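Local structure of endoglucanase (Clostridium thermocellum, 2E4T) at residues 78-81 with 82-85; 372-375 with 376-380. The protein hydrolyses internal beta-1,4-glucosidic bonds of cellulose and probably xyloglucan, through the glycoside hydrolase family 44 module described here. All coordinates share one frame; numbering follows the deposited sequence.

Contact 1: 78-81 with 82-85; sequences VPKG and EWST
V78 meets W83 twice, once through its carbonyl and once through its side chain. The indole NE1 donates to V78 O at 2.9 Å, and the acceptor lies close to the ring plane, so the bond helps fix how the indole is turned. V78 CG1, anti to the backbone N (chi1 -177°), reaches W83 CD1 at 3.9 Å and also packs on E82 CB. P79 contributes its carbonyl: P79 O accepts from E82 N at 2.9 Å. K80 covers one face of the indole. Its CA sits over the five-membered ring, 3.7 Å from the centroid, in a CH-pi contact, and the chain continues over the same face, offset toward the rim, with K80 CG 3.8 Å from W83 CE2 and its end near CZ2 and CH2. K80 O takes W83 N at 3.1 Å, an i to i+3 bond like that of P79 O, as befits the short 3-10 segment starting at K80; it also takes a water, which accepts from S84 N. After G81 comes a type I turn, E82 to T85, closed by T85 N on E82 O at 3.0 Å. This compact surface loop joins helix 71-75, whose L73 and E74 touch W83, to helix 88-99, where V78 rests on S88 and T92.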
loop_
_atom_site.group_PDB
_atom_site.type_symbol
_atom_site.label_atom_id
_atom_site.label_comp_id
_atom_site.label_asym_id
_atom_site.label_seq_id
_atom_site.Cartn_x
_atom_site.Cartn_y
_atom_site.Cartn_z
ATOM N N VAL A 78 13.517 5.112 18.623
ATOM C CA VAL A 78 12.990 4.982 19.973
ATOM C C VAL A 78 14.082 5.481 20.957
ATOM O O VAL A 78 15.196 4.980 20.953
ATOM C CB VAL A 78 12.596 3.512 20.287
ATOM C CG1 VAL A 78 11.992 3.452 21.676
ATOM C CG2 VAL A 78 11.642 2.977 19.229
ATOM N N PRO A 79 13.763 6.375 21.879
ATOM C CA PRO A 79 14.784 6.782 22.875
ATOM C C PRO A 79 15.242 5.602 23.731
ATOM O O PRO A 79 14.385 4.753 24.072
ATOM C CB PRO A 79 14.043 7.820 23.752
ATOM C CG PRO A 79 12.895 8.251 22.984
ATOM C CD PRO A 79 12.517 7.095 22.036
ATOM N N LYS A 80 16.523 5.588 24.150
ATOM C CA LYS A 80 17.082 4.455 24.868
ATOM C C LYS A 80 16.301 4.230 26.131
ATOM O O LYS A 80 16.218 3.072 26.565
ATOM C CB LYS A 80 18.603 4.654 25.069
ATOM C CG LYS A 80 19.304 4.241 23.781
ATOM C CD LYS A 80 20.756 4.625 23.727
ATOM C CE LYS A 80 21.402 4.077 22.475
ATOM N NZ LYS A 80 20.847 4.705 21.245
ATOM N N GLY A 81 15.792 5.272 26.771
ATOM C CA GLY A 81 15.070 5.104 28.034
ATOM C C GLY A 81 13.772 4.310 27.888
ATOM O O GLY A 81 13.221 3.886 28.894
ATOM N N GLU A 82 13.305 4.105 26.653
ATOM C CA GLU A 82 12.091 3.355 26.381
ATOM C C GLU A 82 12.375 2.003 25.751
ATOM O O GLU A 82 11.425 1.295 25.376
ATOM C CB GLU A 82 11.193 4.166 25.448
ATOM C CG GLU A 82 10.681 5.470 26.132
ATOM C CD GLU A 82 9.854 5.189 27.413
ATOM O OE1 GLU A 82 10.083 5.909 28.406
ATOM O OE2 GLU A 82 9.024 4.227 27.465
ATOM N N TRP A 83 13.647 1.591 25.610
ATOM C CA TRP A 83 13.946 0.334 24.931
ATOM C C TRP A 83 13.330 -0.871 25.629
ATOM O O TRP A 83 13.017 -1.835 24.950
ATOM C CB TRP A 83 15.439 0.162 24.743
ATOM C CG TRP A 83 15.984 0.967 23.603
ATOM C CD1 TRP A 83 15.378 2.022 22.977
ATOM C CD2 TRP A 83 17.221 0.742 22.937
ATOM N NE1 TRP A 83 16.177 2.466 21.900
ATOM C CE2 TRP A 83 17.309 1.686 21.882
ATOM C CE3 TRP A 83 18.272 -0.177 23.140
ATOM C CZ2 TRP A 83 18.383 1.706 21.009
ATOM C CZ3 TRP A 83 19.329 -0.157 22.299
ATOM C CH2 TRP A 83 19.394 0.790 21.248
ATOM N N SER A 84 13.177 -0.836 26.952
ATOM C CA SER A 84 12.584 -1.967 27.639
ATOM C C SER A 84 11.092 -1.761 27.904
ATOM O O SER A 84 10.483 -2.617 28.523
ATOM C CB SER A 84 13.282 -2.209 28.984
ATOM O OG SER A 84 13.119 -1.062 29.798
ATOM N N THR A 85 10.466 -0.677 27.406
ATOM C CA THR A 85 9.043 -0.492 27.609
ATOM C C THR A 85 8.289 -1.289 26.564
ATOM O O THR A 85 8.631 -1.207 25.342
ATOM C CB THR A 85 8.663 0.967 27.510
ATOM O OG1 THR A 85 9.433 1.684 28.456
ATOM C CG2 THR A 85 7.189 1.250 27.715
HETATM O O HOH W 1 14.910 1.334 28.364
#

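Contact 2: 372-375 with 376-380; sequences IAQA and DVLGI
L378 lies one helical turn beyond Q374 and packs against it both through the main chain and through the amide end. Its CB stands 3.6 Å from Q374 O, the carbonyl that accepts from L378 N. CG comes closer, 3.3 Å from Q374 O, because with chi1 at -66° it is placed beside its own backbone N; it also meets Q374 NE2 at 3.7 Å. Both methyls finish against that amide nitrogen, with CD1 and CD2 each 3.8 Å from Q374 NE2. The glutamine gets there by a bend at chi2 (67°), which turns its amide forward, toward the C-terminal end and L378, where the two side chains cross obliquely. NE2 is a buried donor, and its hydrogen-bond partner is Y360 OH. The same i to i+4 pattern recurs along the backbone, as in any alpha-helix: V377 N meets A373 O at 2.8 Å, and V377 CG2 packs 3.2 Å from that oxygen. D376 turns to another side, where, in the conformer given, OD1 is hydrogen-bonded to Y435 OH and S433 OG. Helix 368-384 links parallel strands 354-360 and 388-391 in a beta-alpha-beta unit of the TIM-like barrel; Q374 and L378 face helix 398-408, while A375 and D376 touch strand 442-452.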
loop_
_atom_site.group_PDB
_atom_site.type_symbol
_atom_site.label_atom_id
_atom_site.label_comp_id
_atom_site.label_asym_id
_atom_site.label_seq_id
_atom_site.Cartn_x
_atom_site.Cartn_y
_atom_site.Cartn_z
ATOM N N ILE A 372 6.031 10.753 -12.291
ATOM C CA ILE A 372 4.849 10.646 -13.124
ATOM C C ILE A 372 4.172 9.291 -12.904
ATOM O O ILE A 372 2.940 9.230 -12.735
ATOM C CB ILE A 372 5.178 10.916 -14.603
ATOM C CG1 ILE A 372 5.646 12.386 -14.764
ATOM C CG2 ILE A 372 3.950 10.612 -15.461
ATOM C CD1 ILE A 372 6.141 12.716 -16.169
ATOM N N ALA A 373 4.944 8.207 -12.893
ATOM C CA ALA A 373 4.335 6.897 -12.639
ATOM C C ALA A 373 3.658 6.878 -11.271
ATOM O O ALA A 373 2.549 6.333 -11.133
ATOM C CB ALA A 373 5.365 5.775 -12.767
ATOM N N GLN A 374 4.322 7.446 -10.238
ATOM C CA GLN A 374 3.710 7.475 -8.909
ATOM C C GLN A 374 2.372 8.219 -8.942
ATOM O O GLN A 374 1.362 7.770 -8.374
ATOM C CB GLN A 374 4.673 8.143 -7.925
ATOM C CG GLN A 374 4.078 8.256 -6.512
ATOM C CD GLN A 374 3.898 6.912 -5.853
ATOM O OE1 GLN A 374 4.473 5.893 -6.255
ATOM N NE2 GLN A 374 3.098 6.894 -4.783
ATOM N N ALA A 375 2.355 9.419 -9.582
ATOM C CA ALA A 375 1.100 10.174 -9.648
ATOM C C ALA A 375 0.039 9.382 -10.402
ATOM O O ALA A 375 -1.171 9.446 -10.081
ATOM C CB ALA A 375 1.358 11.539 -10.293
ATOM N N ASP A 376 0.450 8.643 -11.451
ATOM C CA ASP A 376 -0.511 7.865 -12.236
ATOM C C ASP A 376 -1.105 6.760 -11.342
ATOM O O ASP A 376 -2.348 6.557 -11.297
ATOM C CB ASP A 376 0.218 7.273 -13.446
ATOM C CG ASP A 376 -0.688 6.926 -14.604
ATOM O OD1 ASP A 376 -1.747 7.579 -14.762
ATOM O OD2 ASP A 376 -0.339 5.937 -15.329
ATOM N N VAL A 377 -0.230 6.005 -10.645
ATOM C CA VAL A 377 -0.659 4.939 -9.750
ATOM C C VAL A 377 -1.640 5.465 -8.712
ATOM O O VAL A 377 -2.669 4.812 -8.416
ATOM C CB VAL A 377 0.598 4.284 -9.117
ATOM C CG1 VAL A 377 0.246 3.369 -7.954
ATOM C CG2 VAL A 377 1.358 3.539 -10.193
ATOM N N LEU A 378 -1.321 6.611 -8.084
ATOM C CA LEU A 378 -2.244 7.139 -7.067
ATOM C C LEU A 378 -3.613 7.516 -7.687
ATOM O O LEU A 378 -4.666 7.344 -7.041
ATOM C CB LEU A 378 -1.628 8.326 -6.367
ATOM C CG LEU A 378 -0.405 7.985 -5.543
ATOM C CD1 LEU A 378 0.235 9.309 -5.039
ATOM C CD2 LEU A 378 -0.717 7.045 -4.390
ATOM N N GLY A 379 -3.584 8.053 -8.921
ATOM C CA GLY A 379 -4.841 8.353 -9.612
ATOM C C GLY A 379 -5.660 7.067 -9.831
ATOM O O GLY A 379 -6.896 7.053 -9.617
ATOM N N ILE A 380 -4.978 6.005 -10.269
ATOM C CA ILE A 380 -5.614 4.718 -10.501
ATOM C C ILE A 380 -6.172 4.142 -9.195
ATOM O O ILE A 380 -7.315 3.642 -9.164
ATOM C CB ILE A 380 -4.565 3.764 -11.157
ATOM C CG1 ILE A 380 -4.239 4.251 -12.564
ATOM C CG2 ILE A 380 -5.048 2.324 -11.137
ATOM C CD1 ILE A 380 -2.877 3.778 -13.049
#

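Contact 1 comes first along the chain, in the loop between helices 71-75 and 88-99, and closes long before contact 2 opens within helix 368-384. Their centres are 38 Å apart on opposite sides of the chain's centre, and their nearest atoms stay about 26 Å from each other. They share no helix or strand. Contact 1 lies at the surface, whereas contact 2 is buried in a barrel helix, one side of which meets strands 432-439 and 442-452 of the large mixed sheet. One thus shapes a peripheral loop of the catalytic module, the other a place where the barrel and the mixed sheet come together.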